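Local coordinates for CBS domain-containing protein CBSX2 (Arabidopsis thaliana, PDB 3SL7), which modulates plant development by regulating the chloroplast thioredoxin system, as a protein built around a single pair of CBS domains, at the interface of chains A and B. Sequence-based numbering; all coordinates share one arbitrary frame. Chains: chain A/B, CBS domain-containing protein CBSX2.

The interface of chains A and B. Residues chain A 148, 151-152, 155; chain B 26, 29, 33, 59, 92.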
ATOM      1  N   GLY A 148      -4.764  -6.624   4.224  1.00 30.55           N
ATOM      2  CA  GLY A 148      -3.820  -6.724   5.321  1.00 30.30           C
ATOM      3  C   GLY A 148      -4.476  -7.071   6.652  1.00 32.65           C
ATOM      4  O   GLY A 148      -3.928  -7.840   7.433  1.00 31.57           O
ATOM      5  N   VAL A 151      -5.290 -10.804   6.478  1.00 26.60           N
ATOM      6  CA  VAL A 151      -4.095 -11.609   6.708  1.00 26.92           C
ATOM      7  C   VAL A 151      -3.721 -11.600   8.200  1.00 29.83           C
ATOM      8  O   VAL A 151      -3.374 -12.628   8.786  1.00 29.51           O
ATOM      9  CB  VAL A 151      -2.932 -11.099   5.866  1.00 34.09           C
ATOM     10  CG1 VAL A 151      -1.641 -11.858   6.206  1.00 36.81           C
ATOM     11  CG2 VAL A 151      -3.281 -11.218   4.387  1.00 28.53           C
ATOM     12  N   ARG A 152      -3.803 -10.430   8.814  1.00 31.21           N
ATOM     13  CA  ARG A 152      -3.534 -10.306  10.237  1.00 40.67           C
ATOM     14  C   ARG A 152      -4.437 -11.242  11.026  1.00 40.73           C
ATOM     15  O   ARG A 152      -4.001 -11.875  11.987  1.00 38.45           O
ATOM     16  CB  ARG A 152      -3.745  -8.863  10.685  1.00 38.23           C
ATOM     17  CG  ARG A 152      -3.305  -8.569  12.102  1.00 41.25           C
ATOM     18  CD  ARG A 152      -3.281  -7.066  12.330  1.00 58.23           C
ATOM     19  NE  ARG A 152      -3.174  -6.725  13.743  1.00 83.83           N
ATOM     20  CZ  ARG A 152      -4.201  -6.722  14.588  1.00 84.17           C
ATOM     21  NH1 ARG A 152      -5.413  -7.051  14.164  1.00 66.19           N
ATOM     22  NH2 ARG A 152      -4.016  -6.396  15.859  1.00 96.65           N
ATOM     23  N   LEU A 155      -3.330 -14.878  10.678  1.00 33.88           N
ATOM     24  CA  LEU A 155      -2.122 -15.049  11.479  1.00 32.03           C
ATOM     25  C   LEU A 155      -2.451 -15.179  12.969  1.00 49.35           C
ATOM     26  O   LEU A 155      -1.957 -16.082  13.647  1.00 46.61           O
ATOM     27  CB  LEU A 155      -1.197 -13.855  11.280  1.00 46.00           C
ATOM     28  CG  LEU A 155      -0.052 -13.850  10.258  1.00 46.22           C
ATOM     29  CD1 LEU A 155       0.489 -15.222   9.870  1.00 41.81           C
ATOM     30  CD2 LEU A 155      -0.198 -12.876   9.089  1.00 65.36           C
TER
ATOM     31  N   ASP B  26       6.520 -16.024   8.663  1.00 34.81           N
ATOM     32  CA  ASP B  26       5.504 -15.519   9.579  1.00 40.81           C
ATOM     33  C   ASP B  26       5.833 -14.116  10.061  1.00 27.64           C
ATOM     34  O   ASP B  26       4.964 -13.253  10.116  1.00 33.20           O
ATOM     35  CB  ASP B  26       5.345 -16.451  10.795  1.00 48.21           C
ATOM     36  CG  ASP B  26       4.489 -17.671  10.494  1.00 73.59           C
ATOM     37  OD1 ASP B  26       3.782 -17.660   9.465  1.00 52.47           O
ATOM     38  OD2 ASP B  26       4.516 -18.638  11.291  1.00 87.91           O
ATOM     39  N   LEU B  29       5.452 -11.659   7.193  1.00 36.04           N
ATOM     40  CA  LEU B  29       4.029 -11.381   7.036  1.00 28.14           C
ATOM     41  C   LEU B  29       3.526 -10.412   8.106  1.00 34.82           C
ATOM     42  O   LEU B  29       2.803  -9.461   7.798  1.00 36.22           O
ATOM     43  CB  LEU B  29       3.206 -12.671   7.055  1.00 32.93           C
ATOM     44  CG  LEU B  29       3.282 -13.524   5.790  1.00 38.26           C
ATOM     45  CD1 LEU B  29       2.644 -14.892   6.024  1.00 35.35           C
ATOM     46  CD2 LEU B  29       2.624 -12.810   4.638  1.00 40.05           C
ATOM     47  N   VAL B  33       1.857  -6.685   7.466  1.00 38.47           N
ATOM     48  CA  VAL B  33       0.535  -6.248   7.881  1.00 36.85           C
ATOM     49  C   VAL B  33       0.608  -5.127   8.919  1.00 37.28           C
ATOM     50  O   VAL B  33      -0.225  -4.226   8.915  1.00 35.38           O
ATOM     51  CB  VAL B  33      -0.343  -7.422   8.395  1.00 41.86           C
ATOM     52  CG1 VAL B  33      -0.363  -8.551   7.373  1.00 45.27           C
ATOM     53  CG2 VAL B  33       0.162  -7.916   9.709  1.00 36.91           C
ATOM     54  N   LEU B  59       2.976 -15.535   0.320  1.00 31.90           N
ATOM     55  CA  LEU B  59       1.697 -16.249   0.262  1.00 33.10           C
ATOM     56  C   LEU B  59       1.445 -16.795  -1.134  1.00 41.07           C
ATOM     57  O   LEU B  59       0.346 -16.657  -1.668  1.00 49.22           O
ATOM     58  CB  LEU B  59       0.544 -15.317   0.638  1.00 29.65           C
ATOM     59  CG  LEU B  59       0.619 -14.704   2.032  1.00 44.19           C
ATOM     60  CD1 LEU B  59      -0.425 -13.604   2.198  1.00 39.61           C
ATOM     61  CD2 LEU B  59       0.471 -15.769   3.099  1.00 31.28           C
ATOM     62  N   ILE B  92      -1.286 -19.691   5.365  1.00 34.40           N
ATOM     63  CA  ILE B  92      -0.678 -19.335   6.641  1.00 42.51           C
ATOM     64  C   ILE B  92      -0.190 -20.577   7.403  1.00 41.63           C
ATOM     65  O   ILE B  92       0.841 -20.538   8.067  1.00 54.89           O
ATOM     66  CB  ILE B  92      -1.646 -18.537   7.529  1.00 45.49           C
ATOM     67  CG1 ILE B  92      -1.951 -17.190   6.886  1.00 43.37           C
ATOM     68  CG2 ILE B  92      -1.041 -18.329   8.922  1.00 43.36           C
ATOM     69  CD1 ILE B  92      -0.753 -16.316   6.803  1.00 37.66           C
TER
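Helix 147-159 of chain A, the last modelled helix of the chain, packs against helices 25-35 and 85-93 of chain B, with B:Leu59, in the loop after helix 55-58, at the margin. At one end of the patch B:Val33 rests on a turn of the chain A helix, between A:Gly148, A:Val151 and A:Arg152. CG1 of B:Val33 lies 3.6 Å from the backbone carbonyl O of A:Gly148, where no side chain stands in the way, and 3.7 Å from CG1 of A:Val151. With CG1 anti to its own carbonyl carbon (chi1 -52°), the other branch, CG2 of B:Val33, is turned to CB of A:Arg152 at 4.1 Å, and the two methyls meet different parts of the turn. Further along the helix, A:Leu155 forks over chain B. CD1 of A:Leu155 presses on CD1 of B:Ile92 at 3.5 Å, a tight fit, and also touches that residue's CG2; CD2 of A:Leu155 meets CB of B:Leu29 at 4.0 Å. The leucine crosses both side chains at roughly right angles. B:Asp26 borders this apolar cluster, its carboxylate near CD1 of A:Leu155. An alanine in place of A:Leu155 would probably open a gap between the helices, with the two methyls against B:Ile92 and B:Leu29 gone. The patch recurs with the chains exchanged, so each terminal helix packs on its partner's helices in a two-fold, ring-like pair; the structure alone does not show whether the plant uses this pairing.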